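Local coordinates for protein CAIP (Helicobacter cinaedi, PDB 5LBH) that probably stores and oxidises iron as a Dps-like mini-ferritin of twelve subunits, and acts as an antigen that promotes differentiation of macrophages into foam cells, at residues A[8-13]-A[104-109]; A[98-103]-A[138-143]. All coordinates share one frame; numbering follows the deposited sequence.

Contact 1 of 2, residues A[8-13]-A[104-109]; sequences LKQIQA and LKLFTE
Ile11 meets both Leu106 and Phe107, and nearly all of the contact passes through it. Ile11 CD1 lies over one face of the Phe107 ring, 3.5 Å from the centroid and 16° off the ring normal. This is a CH-pi contact, displaced a little toward the rim. CG2 of Ile11 adds a second touch at 3.7 Å from Phe107 CZ. With CG1 beside the backbone N (chi1 -61°) and CD1 extended from it, the longer branch reaches over the ring while CG2 meets CZ. The Ile11 and Phe107 side chains cross at about a right angle. Leu106 runs past Ile11 in the opposite direction, and Leu106 CG comes within 3.9 Å of Ile11 CG1. Ile11 and Phe107 are buried, and this is the dense, wholly apolar half. The other half is looser. There Gln10 offers only its aliphatic part, with Gln10 CG at 4.3 Å from Leu106 CD2. Both Gln10 and Leu106 are partly exposed. The amide of Gln10 is used elsewhere: NE2 donates to Asp14 OD2 and to Ala76 O. No hydrogen bond joins the two segments. Their axes approach to 10.3 Å and run nearly antiparallel, at 158°. This is the meeting of the first and third long helices of a ferritin-like four-helix bundle. Leu110 extends the apolar patch along helix 89-116, touching Ile11 and Leu8. Leu8 also packs on Val55 and Val59 of helix 34-61, while Phe107 reaches Val130 and Leu133 of helix 120-144.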
loop_
_atom_site.group_PDB
_atom_site.type_symbol
_atom_site.label_atom_id
_atom_site.label_comp_id
_atom_site.label_asym_id
_atom_site.label_seq_id
_atom_site.Cartn_x
_atom_site.Cartn_y
_atom_site.Cartn_z
ATOM N N LEU A 8 -7.297 -13.122 -36.161
ATOM C CA LEU A 8 -7.533 -13.095 -34.723
ATOM C C LEU A 8 -7.912 -14.471 -34.166
ATOM O O LEU A 8 -7.407 -14.865 -33.108
ATOM C CB LEU A 8 -8.615 -12.072 -34.391
ATOM C CG LEU A 8 -8.304 -10.576 -34.451
ATOM C CD1 LEU A 8 -9.621 -9.805 -34.342
ATOM C CD2 LEU A 8 -7.296 -10.120 -33.388
ATOM N N LYS A 9 -8.822 -15.210 -34.830
ATOM C CA LYS A 9 -9.196 -16.515 -34.264
ATOM C C LYS A 9 -8.090 -17.537 -34.444
ATOM O O LYS A 9 -7.980 -18.475 -33.648
ATOM C CB LYS A 9 -10.507 -17.076 -34.816
ATOM C CG LYS A 9 -11.498 -16.122 -35.353
ATOM C CD LYS A 9 -12.853 -16.794 -35.465
ATOM C CE LYS A 9 -12.722 -18.187 -36.053
ATOM N NZ LYS A 9 -14.018 -18.926 -35.962
ATOM N N GLN A 10 -7.267 -17.379 -35.473
ATOM C CA GLN A 10 -6.086 -18.222 -35.581
ATOM C C GLN A 10 -5.148 -17.972 -34.396
ATOM O O GLN A 10 -4.686 -18.916 -33.739
ATOM C CB GLN A 10 -5.400 -17.969 -36.931
ATOM C CG GLN A 10 -4.148 -18.800 -37.158
ATOM C CD GLN A 10 -4.458 -20.271 -37.326
ATOM O OE1 GLN A 10 -5.383 -20.645 -38.042
ATOM N NE2 GLN A 10 -3.711 -21.107 -36.643
ATOM N N ILE A 11 -4.897 -16.697 -34.074
ATOM C CA ILE A 11 -4.120 -16.364 -32.877
ATOM C C ILE A 11 -4.765 -16.983 -31.633
ATOM O O ILE A 11 -4.080 -17.514 -30.750
ATOM C CB ILE A 11 -4.006 -14.833 -32.734
ATOM C CG1 ILE A 11 -3.287 -14.206 -33.945
ATOM C CG2 ILE A 11 -3.319 -14.480 -31.427
ATOM C CD1 ILE A 11 -2.597 -12.949 -33.684
ATOM N N GLN A 12 -6.096 -16.916 -31.546
ATOM C CA GLN A 12 -6.809 -17.477 -30.408
ATOM C C GLN A 12 -6.526 -18.971 -30.260
ATOM O O GLN A 12 -6.168 -19.443 -29.173
ATOM C CB GLN A 12 -8.308 -17.218 -30.561
ATOM C CG GLN A 12 -9.117 -17.600 -29.340
ATOM C CD GLN A 12 -10.595 -17.768 -29.625
ATOM O OE1 GLN A 12 -11.051 -17.560 -30.743
ATOM N NE2 GLN A 12 -11.353 -18.153 -28.608
ATOM N N ALA A 13 -6.670 -19.729 -31.354
ATOM C CA ALA A 13 -6.495 -21.176 -31.278
ATOM C C ALA A 13 -5.059 -21.547 -30.920
ATOM O O ALA A 13 -4.827 -22.447 -30.103
ATOM C CB ALA A 13 -6.918 -21.828 -32.594
ATOM N N LEU A 104 5.173 -14.054 -33.945
ATOM C CA LEU A 104 5.594 -12.780 -34.523
ATOM C C LEU A 104 5.050 -12.612 -35.944
ATOM O O LEU A 104 4.458 -11.573 -36.267
ATOM C CB LEU A 104 7.115 -12.658 -34.489
ATOM C CG LEU A 104 7.710 -11.452 -35.210
ATOM C CD1 LEU A 104 7.426 -10.140 -34.482
ATOM C CD2 LEU A 104 9.200 -11.648 -35.337
ATOM N N LYS A 105 5.206 -13.642 -36.800
ATOM C CA LYS A 105 4.620 -13.591 -38.145
ATOM C C LYS A 105 3.121 -13.326 -38.081
ATOM O O LYS A 105 2.603 -12.444 -38.773
ATOM C CB LYS A 105 4.876 -14.889 -38.907
ATOM C CG LYS A 105 6.236 -15.030 -39.558
ATOM C CD LYS A 105 6.234 -16.234 -40.501
ATOM C CE LYS A 105 6.130 -17.576 -39.752
ATOM N NZ LYS A 105 7.458 -18.074 -39.265
ATOM N N LEU A 106 2.420 -14.060 -37.214
ATOM C CA LEU A 106 0.970 -13.945 -37.105
ATOM C C LEU A 106 0.542 -12.524 -36.728
ATOM O O LEU A 106 -0.331 -11.931 -37.379
ATOM C CB LEU A 106 0.483 -14.940 -36.065
ATOM C CG LEU A 106 -0.728 -15.796 -36.347
ATOM C CD1 LEU A 106 -0.560 -16.395 -37.732
ATOM C CD2 LEU A 106 -0.820 -16.875 -35.270
ATOM N N PHE A 107 1.183 -11.936 -35.714
ATOM C CA PHE A 107 0.806 -10.588 -35.304
ATOM C C PHE A 107 1.233 -9.553 -36.330
ATOM O O PHE A 107 0.525 -8.554 -36.529
ATOM C CB PHE A 107 1.411 -10.252 -33.947
ATOM C CG PHE A 107 0.622 -10.786 -32.809
ATOM C CD1 PHE A 107 -0.606 -10.214 -32.472
ATOM C CD2 PHE A 107 1.080 -11.880 -32.087
ATOM C CE1 PHE A 107 -1.346 -10.706 -31.412
ATOM C CE2 PHE A 107 0.337 -12.377 -31.029
ATOM C CZ PHE A 107 -0.874 -11.789 -30.694
ATOM N N THR A 108 2.357 -9.783 -37.007
ATOM C CA THR A 108 2.761 -8.877 -38.075
ATOM C C THR A 108 1.732 -8.855 -39.193
ATOM O O THR A 108 1.322 -7.784 -39.649
ATOM C CB THR A 108 4.129 -9.280 -38.616
ATOM O OG1 THR A 108 5.063 -9.354 -37.530
ATOM C CG2 THR A 108 4.600 -8.301 -39.670
ATOM N N GLU A 109 1.285 -10.026 -39.637
ATOM C CA GLU A 109 0.328 -10.030 -40.728
ATOM C C GLU A 109 -1.018 -9.465 -40.280
ATOM O O GLU A 109 -1.687 -8.781 -41.056
ATOM C CB GLU A 109 0.205 -11.438 -41.308
ATOM C CG GLU A 109 -0.707 -11.508 -42.538
ATOM C CD GLU A 109 -0.288 -10.526 -43.672
ATOM O OE1 GLU A 109 0.928 -10.208 -43.783
ATOM O OE2 GLU A 109 -1.188 -10.078 -44.429
#

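Contact 2 of 2, residues A[98-103]-A[138-143]; sequences ADYEYF and WMLKSQ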
loop_
_atom_site.group_PDB
_atom_site.type_symbol
_atom_site.label_atom_id
_atom_site.label_comp_id
_atom_site.label_asym_id
_atom_site.label_seq_id
_atom_site.Cartn_x
_atom_site.Cartn_y
_atom_site.Cartn_z
ATOM N N ALA A 98 11.073 -20.836 -31.036
ATOM C CA ALA A 98 10.460 -21.224 -32.303
ATOM C C ALA A 98 8.997 -20.798 -32.365
ATOM O O ALA A 98 8.549 -20.234 -33.369
ATOM C CB ALA A 98 10.582 -22.728 -32.517
ATOM N N ASP A 99 8.242 -21.026 -31.289
ATOM C CA ASP A 99 6.840 -20.620 -31.304
ATOM C C ASP A 99 6.681 -19.104 -31.298
ATOM O O ASP A 99 5.721 -18.593 -31.885
ATOM C CB ASP A 99 6.073 -21.252 -30.140
ATOM C CG ASP A 99 5.738 -22.724 -30.393
ATOM O OD1 ASP A 99 5.865 -23.173 -31.546
ATOM O OD2 ASP A 99 5.321 -23.424 -29.453
ATOM N N TYR A 100 7.594 -18.376 -30.645
ATOM C CA TYR A 100 7.546 -16.912 -30.658
ATOM C C TYR A 100 7.732 -16.355 -32.066
ATOM O O TYR A 100 7.134 -15.335 -32.422
ATOM C CB TYR A 100 8.615 -16.328 -29.739
ATOM C CG TYR A 100 8.206 -16.208 -28.314
ATOM C CD1 TYR A 100 7.012 -16.744 -27.868
ATOM C CD2 TYR A 100 8.980 -15.504 -27.426
ATOM C CE1 TYR A 100 6.623 -16.618 -26.555
ATOM C CE2 TYR A 100 8.604 -15.369 -26.113
ATOM C CZ TYR A 100 7.428 -15.924 -25.683
ATOM O OH TYR A 100 7.064 -15.791 -24.366
ATOM N N GLU A 101 8.608 -16.982 -32.862
ATOM C CA GLU A 101 8.802 -16.550 -34.240
ATOM C C GLU A 101 7.531 -16.766 -35.038
ATOM O O GLU A 101 7.215 -15.990 -35.950
ATOM C CB GLU A 101 9.910 -17.366 -34.905
ATOM C CG GLU A 101 11.120 -17.560 -34.064
ATOM C CD GLU A 101 12.234 -16.672 -34.461
ATOM O OE1 GLU A 101 11.932 -15.503 -34.786
ATOM O OE2 GLU A 101 13.402 -17.131 -34.399
ATOM N N TYR A 102 6.798 -17.824 -34.708
ATOM C CA TYR A 102 5.520 -18.071 -35.346
ATOM C C TYR A 102 4.504 -17.003 -34.961
ATOM O O TYR A 102 3.859 -16.410 -35.828
ATOM C CB TYR A 102 5.038 -19.459 -34.961
ATOM C CG TYR A 102 3.631 -19.744 -35.381
ATOM C CD1 TYR A 102 2.601 -19.755 -34.440
ATOM C CD2 TYR A 102 3.319 -19.979 -36.711
ATOM C CE1 TYR A 102 1.303 -20.023 -34.815
ATOM C CE2 TYR A 102 2.034 -20.241 -37.092
ATOM C CZ TYR A 102 1.023 -20.262 -36.143
ATOM O OH TYR A 102 -0.281 -20.521 -36.525
ATOM N N PHE A 103 4.377 -16.713 -33.667
ATOM C CA PHE A 103 3.460 -15.660 -33.236
ATOM C C PHE A 103 3.870 -14.306 -33.804
ATOM O O PHE A 103 3.008 -13.485 -34.134
ATOM C CB PHE A 103 3.386 -15.608 -31.708
ATOM C CG PHE A 103 2.459 -16.638 -31.093
ATOM C CD1 PHE A 103 1.079 -16.515 -31.196
ATOM C CD2 PHE A 103 2.973 -17.731 -30.394
ATOM C CE1 PHE A 103 0.220 -17.455 -30.590
ATOM C CE2 PHE A 103 2.140 -18.668 -29.803
ATOM C CZ PHE A 103 0.762 -18.540 -29.910
ATOM N N TRP A 138 14.821 -11.375 -28.943
ATOM C CA TRP A 138 16.193 -10.905 -28.756
ATOM C C TRP A 138 16.820 -11.472 -27.477
ATOM O O TRP A 138 18.016 -11.787 -27.445
ATOM C CB TRP A 138 16.233 -9.373 -28.724
ATOM C CG TRP A 138 17.542 -8.860 -28.197
ATOM C CD1 TRP A 138 18.776 -9.034 -28.765
ATOM C CD2 TRP A 138 17.758 -8.107 -26.995
ATOM N NE1 TRP A 138 19.746 -8.432 -27.993
ATOM C CE2 TRP A 138 19.150 -7.857 -26.901
ATOM C CE3 TRP A 138 16.913 -7.606 -25.996
ATOM C CZ2 TRP A 138 19.716 -7.142 -25.837
ATOM C CZ3 TRP A 138 17.477 -6.887 -24.941
ATOM C CH2 TRP A 138 18.866 -6.666 -24.871
ATOM N N MET A 139 16.028 -11.604 -26.411
ATOM C CA MET A 139 16.577 -12.081 -25.152
ATOM C C MET A 139 16.848 -13.582 -25.205
ATOM O O MET A 139 17.873 -14.051 -24.696
ATOM C CB MET A 139 15.622 -11.739 -24.013
ATOM C CG MET A 139 15.503 -10.241 -23.709
ATOM S SD MET A 139 14.331 -9.957 -22.351
ATOM C CE MET A 139 14.643 -8.234 -22.028
ATOM N N LEU A 140 15.956 -14.345 -25.851
ATOM C CA LEU A 140 16.161 -15.788 -25.962
ATOM C C LEU A 140 17.355 -16.107 -26.853
ATOM O O LEU A 140 18.115 -17.040 -26.566
ATOM C CB LEU A 140 14.906 -16.470 -26.499
ATOM C CG LEU A 140 13.759 -16.715 -25.516
ATOM C CD1 LEU A 140 12.444 -16.996 -26.264
ATOM C CD2 LEU A 140 14.087 -17.848 -24.598
ATOM N N LYS A 141 17.538 -15.347 -27.943
ATOM C CA LYS A 141 18.717 -15.559 -28.779
ATOM C C LYS A 141 19.998 -15.237 -28.021
ATOM O O LYS A 141 20.999 -15.949 -28.154
ATOM C CB LYS A 141 18.640 -14.726 -30.053
ATOM C CG LYS A 141 17.651 -15.227 -31.077
ATOM C CD LYS A 141 17.538 -14.210 -32.189
ATOM C CE LYS A 141 16.699 -14.713 -33.333
ATOM N NZ LYS A 141 16.537 -13.656 -34.387
ATOM N N SER A 142 19.984 -14.186 -27.197
ATOM C CA SER A 142 21.177 -13.890 -26.412
ATOM C C SER A 142 21.422 -14.986 -25.390
ATOM O O SER A 142 22.568 -15.379 -25.156
ATOM C CB SER A 142 21.045 -12.533 -25.726
ATOM O OG SER A 142 21.092 -11.483 -26.675
ATOM N N GLN A 143 20.347 -15.539 -24.827
ATOM C CA GLN A 143 20.503 -16.562 -23.812
ATOM C C GLN A 143 20.989 -17.876 -24.411
ATOM O O GLN A 143 21.771 -18.584 -23.774
ATOM C CB GLN A 143 19.181 -16.733 -23.068
ATOM C CG GLN A 143 19.175 -17.851 -22.046
ATOM C CD GLN A 143 17.833 -18.009 -21.371
ATOM O OE1 GLN A 143 16.907 -17.232 -21.618
ATOM N NE2 GLN A 143 17.720 -19.008 -20.499
#
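Leu140 and Lys141 of 138-143 reach across to Tyr100 and Glu101 of 98-103. The contact joins the third and fourth long helices, consecutive in the chain, of the ferritin-like four-helix bundle. The segment starts at Trp138, which packs on Trp27 of one neighbouring subunit and on Leu60 of another. Met139 continues that outer surface, against Phe34 of the subunit that supplies Trp27. Leu140 turns inward. Its CB points toward 98-103, and it also packs on Ala93, Val96 and Leu97 of helix 89-116. One methyl does the touching: Leu140 CD1 lies 3.9 Å from Tyr100 CD2. The methyl approaches the ring obliquely, and the two side chains cross at about a right angle. With CG beside the backbone N in both (chi1 -86° in Tyr100, -79° in Leu140), the side chains are directed between the helices. The CA atoms of Tyr100 and Leu140 are 9.9 Å apart, so only the side-chain ends meet. Tyr100 is also packed against Leu133, Ala136 and Ile137, earlier on helix 120-144. Lys141 comes next, on the solvent side. Its chain is fully extended beyond CB, and Lys141 CE lies 4.2 Å from Glu101 OE2. Lys141 NZ stays farther off, 4.7 Å from Glu101 OE2. Ser142 and Gln143 return to the interface, meeting Phe34 and Met32 of the same neighbouring subunit as Met139. The chemistry is thus split between a small apolar touch and two opposite charges. Any attraction between these is probably weak, as the charged atoms do not touch and Lys141 is exposed.

Contacts 1 and 2 share helix 89-116, where 98-103 runs straight into 104-109. Their centres are about 16 Å apart. Along the chain the order is 8-13, 98-103, 104-109, 138-143, so the segments of the two contacts alternate. Contact 1 ties helix 89-116 to helix 4-28, and contact 2 ties it to helix 120-144. The third long helix therefore joins the first and the fourth within one ferritin-like bundle. Gln10 of contact 1 and Tyr102, within 98-103, pack on each other and both hydrogen-bond to Asp14 OD2. Contact 1 lies nearer the chain centre. Contact 2 borders the subunit interfaces of the twelve-chain assembly.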